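Local coordinates for protein putative esterase PA1618 (Pseudomonas aeruginosa, PDB 4QD8) that probably hydrolyses acyl-coenzyme A thioesters, as a hotdog-fold thioesterase of the PaaI family, at residues T113-I118 / I130-M135; S36-M41 / R99-A104. One frame throughout, in Å; residues are numbered along the deposited sequence.

Contact 1: residues T113-I118 / I130-M135; sequences THVWDI and IARLTM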
ATOM      1  N   THR A 113     -16.078  -0.173   6.673  1.00 19.64           N
ATOM      2  CA  THR A 113     -15.100  -0.454   5.614  1.00 18.24           C
ATOM      3  C   THR A 113     -15.220  -1.879   5.119  1.00 19.82           C
ATOM      4  O   THR A 113     -15.629  -2.769   5.859  1.00 19.43           O
ATOM      5  CB  THR A 113     -13.640  -0.250   6.083  1.00 21.42           C
ATOM      6  OG1 THR A 113     -13.369  -1.149   7.165  1.00 22.58           O
ATOM      7  CG2 THR A 113     -13.391   1.186   6.516  1.00 24.78           C
ATOM      8  N   HIS A 114     -14.859  -2.093   3.856  1.00 17.08           N
ATOM      9  CA  HIS A 114     -14.775  -3.433   3.292  1.00 12.65           C
ATOM     10  C   HIS A 114     -13.369  -3.580   2.767  1.00 13.09           C
ATOM     11  O   HIS A 114     -12.802  -2.617   2.253  1.00 16.55           O
ATOM     12  CB  HIS A 114     -15.708  -3.597   2.092  1.00 17.61           C
ATOM     13  CG  HIS A 114     -17.161  -3.625   2.431  1.00 16.92           C
ATOM     14  ND1 HIS A 114     -18.143  -3.638   1.461  1.00 20.66           N
ATOM     15  CD2 HIS A 114     -17.808  -3.639   3.624  1.00 20.64           C
ATOM     16  CE1 HIS A 114     -19.331  -3.675   2.043  1.00 20.23           C
ATOM     17  NE2 HIS A 114     -19.158  -3.664   3.350  1.00 18.99           N
ATOM     18  N   VAL A 115     -12.818  -4.779   2.877  1.00 13.30           N
ATOM     19  CA  VAL A 115     -11.497  -5.059   2.303  1.00 12.89           C
ATOM     20  C   VAL A 115     -11.629  -6.258   1.362  1.00 13.79           C
ATOM     21  O   VAL A 115     -12.119  -7.324   1.759  1.00 14.83           O
ATOM     22  CB  VAL A 115     -10.449  -5.327   3.404  1.00 13.10           C
ATOM     23  CG1 VAL A 115      -9.062  -5.557   2.785  1.00 15.53           C
ATOM     24  CG2 VAL A 115     -10.377  -4.164   4.391  1.00 14.75           C
ATOM     25  N   TRP A 116     -11.189  -6.078   0.114  1.00 12.36           N
ATOM     26  CA  TRP A 116     -11.266  -7.100  -0.932  1.00 13.09           C
ATOM     27  C   TRP A 116      -9.869  -7.527  -1.387  1.00 13.47           C
ATOM     28  O   TRP A 116      -8.978  -6.681  -1.515  1.00 14.66           O
ATOM     29  CB  TRP A 116     -12.021  -6.547  -2.153  1.00 14.18           C
ATOM     30  CG  TRP A 116     -13.466  -6.264  -1.865  1.00 13.80           C
ATOM     31  CD1 TRP A 116     -14.022  -5.055  -1.568  1.00 17.15           C
ATOM     32  CD2 TRP A 116     -14.523  -7.224  -1.809  1.00 16.38           C
ATOM     33  NE1 TRP A 116     -15.376  -5.207  -1.335  1.00 17.03           N
ATOM     34  CE2 TRP A 116     -15.706  -6.531  -1.479  1.00 17.92           C
ATOM     35  CE3 TRP A 116     -14.585  -8.609  -1.997  1.00 14.93           C
ATOM     36  CZ2 TRP A 116     -16.950  -7.179  -1.337  1.00 17.25           C
ATOM     37  CZ3 TRP A 116     -15.829  -9.254  -1.866  1.00 18.85           C
ATOM     38  CH2 TRP A 116     -16.984  -8.530  -1.535  1.00 18.66           C
ATOM     39  N   ASP A 117      -9.711  -8.826  -1.626  1.00 14.58           N
ATOM     40  CA  ASP A 117      -8.489  -9.417  -2.169  1.00 15.66           C
ATOM     41  C   ASP A 117      -8.757  -9.634  -3.656  1.00 17.30           C
ATOM     42  O   ASP A 117      -9.721 -10.318  -4.014  1.00 16.37           O
ATOM     43  CB  ASP A 117      -8.239 -10.750  -1.463  1.00 16.18           C
ATOM     44  CG  ASP A 117      -7.112 -11.551  -2.083  1.00 21.67           C
ATOM     45  OD1 ASP A 117      -5.984 -11.036  -2.191  1.00 22.47           O
ATOM     46  OD2 ASP A 117      -7.356 -12.719  -2.432  1.00 29.57           O
ATOM     47  N   ILE A 118      -7.956  -9.038  -4.540  1.00 15.87           N
ATOM     48  CA  ILE A 118      -8.241  -9.166  -5.969  1.00 13.44           C
ATOM     49  C   ILE A 118      -7.028  -9.736  -6.697  1.00 14.86           C
ATOM     50  O   ILE A 118      -5.934  -9.171  -6.631  1.00 17.38           O
ATOM     51  CB  ILE A 118      -8.703  -7.828  -6.575  1.00 13.98           C
ATOM     52  CG1 ILE A 118      -9.969  -7.370  -5.844  1.00 16.00           C
ATOM     53  CG2 ILE A 118      -9.026  -7.989  -8.066  1.00 17.65           C
ATOM     54  CD1 ILE A 118     -10.123  -5.886  -5.759  1.00 19.85           C
ATOM     55  N   ILE A 130      -1.584  -8.520  -8.112  1.00 13.74           N
ATOM     56  CA  ILE A 130      -2.420  -8.764  -6.946  1.00 15.85           C
ATOM     57  C   ILE A 130      -2.772  -7.411  -6.361  1.00 14.27           C
ATOM     58  O   ILE A 130      -1.905  -6.551  -6.223  1.00 14.10           O
ATOM     59  CB  ILE A 130      -1.753  -9.680  -5.885  1.00 15.08           C
ATOM     60  CG1 ILE A 130      -2.650  -9.785  -4.641  1.00 17.37           C
ATOM     61  CG2 ILE A 130      -0.337  -9.183  -5.498  1.00 13.94           C
ATOM     62  CD1 ILE A 130      -2.189 -10.871  -3.673  1.00 19.61           C
ATOM     63  N   ALA A 131      -4.047  -7.202  -6.039  1.00 12.45           N
ATOM     64  CA  ALA A 131      -4.478  -5.912  -5.519  1.00 12.83           C
ATOM     65  C   ALA A 131      -5.203  -6.108  -4.206  1.00 14.18           C
ATOM     66  O   ALA A 131      -5.789  -7.161  -3.969  1.00 14.55           O
ATOM     67  CB  ALA A 131      -5.381  -5.191  -6.517  1.00 14.78           C
ATOM     68  N   ARG A 132      -5.155  -5.093  -3.353  1.00 14.84           N
ATOM     69  CA  ARG A 132      -6.036  -5.080  -2.188  1.00 14.72           C
ATOM     70  C   ARG A 132      -6.774  -3.756  -2.137  1.00 12.69           C
ATOM     71  O   ARG A 132      -6.195  -2.672  -2.320  1.00 13.62           O
ATOM     72  CB  ARG A 132      -5.281  -5.379  -0.886  1.00 12.76           C
ATOM     73  CG  ARG A 132      -6.238  -5.717   0.278  1.00 13.56           C
ATOM     74  CD  ARG A 132      -5.508  -6.265   1.506  1.00 14.35           C
ATOM     75  NE  ARG A 132      -4.747  -5.224   2.176  1.00 15.69           N
ATOM     76  CZ  ARG A 132      -3.432  -5.068   2.092  1.00 17.98           C
ATOM     77  NH1 ARG A 132      -2.695  -5.930   1.396  1.00 17.62           N
ATOM     78  NH2 ARG A 132      -2.854  -4.059   2.721  1.00 19.49           N
ATOM     79  N   LEU A 133      -8.084  -3.840  -1.940  1.00 12.10           N
ATOM     80  CA  LEU A 133      -8.925  -2.655  -2.014  1.00 13.24           C
ATOM     81  C   LEU A 133      -9.689  -2.458  -0.713  1.00 12.39           C
ATOM     82  O   LEU A 133     -10.304  -3.397  -0.208  1.00 13.44           O
ATOM     83  CB  LEU A 133      -9.944  -2.822  -3.146  1.00 14.77           C
ATOM     84  CG  LEU A 133     -10.971  -1.693  -3.321  1.00 12.87           C
ATOM     85  CD1 LEU A 133     -10.306  -0.369  -3.673  1.00 16.92           C
ATOM     86  CD2 LEU A 133     -11.971  -2.118  -4.425  1.00 15.73           C
ATOM     87  N   THR A 134      -9.610  -1.249  -0.171  1.00 13.80           N
ATOM     88  CA  THR A 134     -10.432  -0.837   0.979  1.00 14.03           C
ATOM     89  C   THR A 134     -11.524   0.126   0.516  1.00 14.46           C
ATOM     90  O   THR A 134     -11.230   1.191  -0.026  1.00 14.09           O
ATOM     91  CB  THR A 134      -9.575  -0.151   2.028  1.00 14.23           C
ATOM     92  OG1 THR A 134      -8.495  -1.022   2.374  1.00 17.31           O
ATOM     93  CG2 THR A 134     -10.399   0.181   3.303  1.00 17.25           C
ATOM     94  N   MET A 135     -12.784  -0.261   0.731  1.00 14.12           N
ATOM     95  CA  MET A 135     -13.938   0.568   0.388  1.00 16.40           C
ATOM     96  C   MET A 135     -14.471   1.210   1.654  1.00 16.88           C
ATOM     97  O   MET A 135     -14.437   0.600   2.714  1.00 17.25           O
ATOM     98  CB  MET A 135     -15.050  -0.306  -0.208  1.00 16.94           C
ATOM     99  CG  MET A 135     -14.669  -1.017  -1.501  1.00 17.70           C
ATOM    100  SD  MET A 135     -14.394   0.136  -2.857  1.00 18.91           S
ATOM    101  CE  MET A 135     -16.033   0.854  -3.047  1.00 18.92           C
TER
HETATM  102  O   HOH W   1      -5.155  -8.792  -1.722  1.00 18.53           O
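His114, Trp116 and Ile118 pair with Met135, Leu133 and Ala131 as the hydrogen-bonded pairs of an antiparallel hairpin. Six backbone bonds join them. Trp116 N reaches Leu133 O at 2.8 Å, and Leu133 N returns to Trp116 O at 3.0 Å. Val115 with Thr134 and Asp117 with Arg132 are the non-hydrogen-bonded pairs between them.

Apolar packing fills the face of Trp116, Ile118, Leu133 and Met135, which lies against helix 56-72. Ile118 CD1 touches Leu133 CB at 4.0 Å. Met135 CG meets Trp116 CD1 at the edge of the indole, 4.1 Å away. Trp116 CG stands anti to its carbonyl carbon, beside the backbone N (chi1 -66°), which starts the indole off toward Met135. The indole NE1 and His114 ND1 both bond to Ser71 OG on the helix.

The face of Val115, Asp117, Arg132 and Thr134 is more polar. Val115 CG1 lies 3.8 Å from both Arg132 CG and Arg132 CD, at the edge of the guanidinium and near its plane. Arg132 NH2 bonds to Asn88 of the second subunit, and Thr134 OG1 to Asn90 of that subunit. A water donates to Ala131 O at 2.8 Å and also to Asp117 OD1, where the distance is doubtfully short. OD1 also forms a salt bridge with Arg119.

The two faces thus differ in chemistry. One closes the core between sheet and helix. The other places buried polar groups at a subunit interface, where partners from the neighbouring chain help to satisfy them.

Contact 2: residues S36-M41 / R99-A104; sequences SLTASM and RVTAVA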
ATOM      1  N   SER A  36     -17.174 -15.265  -4.438  1.00 18.80           N
ATOM      2  CA  SER A  36     -16.312 -14.486  -5.336  1.00 20.94           C
ATOM      3  C   SER A  36     -17.054 -13.890  -6.516  1.00 22.78           C
ATOM      4  O   SER A  36     -18.153 -14.325  -6.862  1.00 21.73           O
ATOM      5  CB  SER A  36     -15.147 -15.348  -5.838  1.00 21.77           C
ATOM      6  OG  SER A  36     -15.605 -16.351  -6.733  1.00 20.48           O
ATOM      7  N   LEU A  37     -16.435 -12.882  -7.130  1.00 19.30           N
ATOM      8  CA  LEU A  37     -16.983 -12.229  -8.310  1.00 17.52           C
ATOM      9  C   LEU A  37     -15.821 -12.064  -9.284  1.00 17.94           C
ATOM     10  O   LEU A  37     -14.708 -11.756  -8.865  1.00 16.63           O
ATOM     11  CB  LEU A  37     -17.586 -10.876  -7.932  1.00 17.21           C
ATOM     12  CG  LEU A  37     -18.245 -10.062  -9.051  1.00 19.84           C
ATOM     13  CD1 LEU A  37     -19.391 -10.824  -9.717  1.00 20.86           C
ATOM     14  CD2 LEU A  37     -18.711  -8.693  -8.552  1.00 18.28           C
ATOM     15  N   THR A  38     -16.072 -12.303 -10.572  1.00 20.27           N
ATOM     16  CA  THR A  38     -14.997 -12.348 -11.577  1.00 15.69           C
ATOM     17  C   THR A  38     -15.314 -11.413 -12.747  1.00 19.07           C
ATOM     18  O   THR A  38     -16.450 -11.377 -13.223  1.00 18.97           O
ATOM     19  CB  THR A  38     -14.808 -13.795 -12.109  1.00 19.56           C
ATOM     20  OG1 THR A  38     -14.428 -14.670 -11.032  1.00 20.14           O
ATOM     21  CG2 THR A  38     -13.743 -13.847 -13.203  1.00 19.33           C
ATOM     22  N   ALA A  39     -14.314 -10.642 -13.194  1.00 17.02           N
ATOM     23  CA  ALA A  39     -14.448  -9.778 -14.370  1.00 16.01           C
ATOM     24  C   ALA A  39     -13.155  -9.834 -15.160  1.00 19.72           C
ATOM     25  O   ALA A  39     -12.100 -10.072 -14.591  1.00 18.45           O
ATOM     26  CB  ALA A  39     -14.728  -8.329 -13.957  1.00 17.71           C
ATOM     27  N   SER A  40     -13.238  -9.596 -16.465  1.00 18.88           N
ATOM     28  CA  SER A  40     -12.057  -9.593 -17.315  1.00 17.98           C
ATOM     29  C   SER A  40     -12.018  -8.334 -18.162  1.00 18.20           C
ATOM     30  O   SER A  40     -13.008  -7.603 -18.249  1.00 18.33           O
ATOM     31  CB  SER A  40     -12.030 -10.828 -18.209  1.00 21.25           C
ATOM     32  OG  SER A  40     -13.045 -10.741 -19.195  1.00 22.11           O
ATOM     33  N   MET A  41     -10.871  -8.076 -18.779  1.00 18.08           N
ATOM     34  CA  MET A  41     -10.663  -6.856 -19.535  1.00 19.23           C
ATOM     35  C   MET A  41      -9.693  -7.175 -20.654  1.00 18.69           C
ATOM     36  O   MET A  41      -8.747  -7.921 -20.443  1.00 16.70           O
ATOM     37  CB  MET A  41     -10.047  -5.799 -18.621  1.00 16.35           C
ATOM     38  CG  MET A  41      -9.926  -4.396 -19.216  1.00 18.83           C
ATOM     39  SD  MET A  41      -9.252  -3.224 -18.017  1.00 20.00           S
ATOM     40  CE  MET A  41      -7.669  -3.984 -17.686  1.00 18.74           C
ATOM     41  N   ARG A  99      -6.614 -11.283 -22.739  1.00 21.59           N
ATOM     42  CA  ARG A  99      -7.398 -10.612 -21.701  1.00 21.73           C
ATOM     43  C   ARG A  99      -6.770 -10.833 -20.334  1.00 20.98           C
ATOM     44  O   ARG A  99      -6.038 -11.804 -20.113  1.00 21.68           O
ATOM     45  CB  ARG A  99      -8.843 -11.127 -21.680  1.00 19.70           C
ATOM     46  CG  ARG A  99      -9.613 -10.938 -22.990  1.00 23.09           C
ATOM     47  CD  ARG A  99     -11.029 -11.466 -22.871  1.00 24.65           C
ATOM     48  NE  ARG A  99     -11.861 -10.661 -21.979  1.00 23.50           N
ATOM     49  CZ  ARG A  99     -12.373  -9.477 -22.297  1.00 29.04           C
ATOM     50  NH1 ARG A  99     -12.132  -8.942 -23.489  1.00 29.81           N
ATOM     51  NH2 ARG A  99     -13.127  -8.814 -21.425  1.00 27.78           N
ATOM     52  N   VAL A 100      -7.062  -9.920 -19.416  1.00 18.25           N
ATOM     53  CA  VAL A 100      -6.646 -10.092 -18.034  1.00 18.10           C
ATOM     54  C   VAL A 100      -7.903 -10.333 -17.198  1.00 15.17           C
ATOM     55  O   VAL A 100      -8.913  -9.640 -17.363  1.00 16.62           O
ATOM     56  CB  VAL A 100      -5.819  -8.889 -17.523  1.00 17.25           C
ATOM     57  CG1 VAL A 100      -6.574  -7.579 -17.685  1.00 15.92           C
ATOM     58  CG2 VAL A 100      -5.378  -9.109 -16.076  1.00 17.56           C
ATOM     59  N   THR A 101      -7.849 -11.345 -16.335  1.00 15.16           N
ATOM     60  CA  THR A 101      -9.015 -11.770 -15.554  1.00 16.58           C
ATOM     61  C   THR A 101      -8.778 -11.511 -14.067  1.00 16.87           C
ATOM     62  O   THR A 101      -7.743 -11.901 -13.531  1.00 18.10           O
ATOM     63  CB  THR A 101      -9.278 -13.268 -15.774  1.00 18.77           C
ATOM     64  OG1 THR A 101      -9.563 -13.498 -17.161  1.00 21.55           O
ATOM     65  CG2 THR A 101     -10.469 -13.744 -14.947  1.00 20.55           C
ATOM     66  N   ALA A 102      -9.735 -10.849 -13.414  1.00 17.94           N
ATOM     67  CA  ALA A 102      -9.607 -10.517 -11.998  1.00 16.57           C
ATOM     68  C   ALA A 102     -10.655 -11.284 -11.206  1.00 16.86           C
ATOM     69  O   ALA A 102     -11.800 -11.389 -11.633  1.00 16.79           O
ATOM     70  CB  ALA A 102      -9.790  -9.018 -11.790  1.00 17.45           C
ATOM     71  N   VAL A 103     -10.258 -11.820 -10.055  1.00 15.41           N
ATOM     72  CA  VAL A 103     -11.206 -12.502  -9.163  1.00 16.14           C
ATOM     73  C   VAL A 103     -11.167 -11.815  -7.805  1.00 15.30           C
ATOM     74  O   VAL A 103     -10.095 -11.658  -7.225  1.00 16.05           O
ATOM     75  CB  VAL A 103     -10.850 -13.987  -8.997  1.00 18.99           C
ATOM     76  CG1 VAL A 103     -11.896 -14.715  -8.145  1.00 20.95           C
ATOM     77  CG2 VAL A 103     -10.748 -14.663 -10.357  1.00 22.79           C
ATOM     78  N   ALA A 104     -12.327 -11.405  -7.305  1.00 15.81           N
ATOM     79  CA  ALA A 104     -12.405 -10.732  -6.013  1.00 15.57           C
ATOM     80  C   ALA A 104     -12.975 -11.658  -4.947  1.00 16.37           C
ATOM     81  O   ALA A 104     -13.989 -12.330  -5.172  1.00 15.74           O
ATOM     82  CB  ALA A 104     -13.250  -9.464  -6.111  1.00 16.40           C
TER
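Strands 36-41 and 99-104 form an antiparallel pair inside the sheet, between strand 28-32 on one side and strand 113-121 on the other. Six backbone hydrogen bonds hold Leu37, Ala39 and Met41 to Ala104, Ala102 and Val100. The bond from Ala102 N to Ala39 O measures 2.8 Å.

One side-chain grip closes the end of the ladder. Arg99 NE and NH2 both donate to Ser40 OG, at 3.0 and 2.9 Å, and the oxygen lies in the guanidinium plane. Met41 C sits over the centre of one face of that group, 3.8 Å above it. Ser40 OG lies between its backbone N and carbonyl carbon (chi1 70°), where the two arginine nitrogens meet it. It also bonds to Glu30, which could help balance the arginine's charge.

On the Ser40 face, Thr38 CG2 meets Thr101 CG2 at 3.7 Å. Thr38 OG1 rests by both methyls of Val103. On the other face, Met41 and Val100 lie side by side, and Met41 CE is 3.8 Å from Val100 CG1. Leu37, Ala102 and Ala104 there pack on Leu66 of helix 56-72. A curled antiparallel sheet wrapped around a long helix is the hallmark of the hotdog fold.

How the contacts relate
Along the chain, both strands of contact 2 come before those of contact 1, and the centres of the two contacts are about 14 Å apart. Both belong to the same antiparallel sheet. Strands 99-106 and 113-121 are neighbours in it, so four strands run in the order 36-42, 99-106, 113-121, 127-139. The contacts meet at Ile118, whose CG1 lies 3.9 Å from Ala104 CB and whose CG2 is equally far from Ala102 CB. Both also pack on helix 56-72, which ties them into one core. Their surroundings differ. Contact 1 reaches two other subunits of the four-chain assembly, while no other chain of that assembly touches the segments of contact 2.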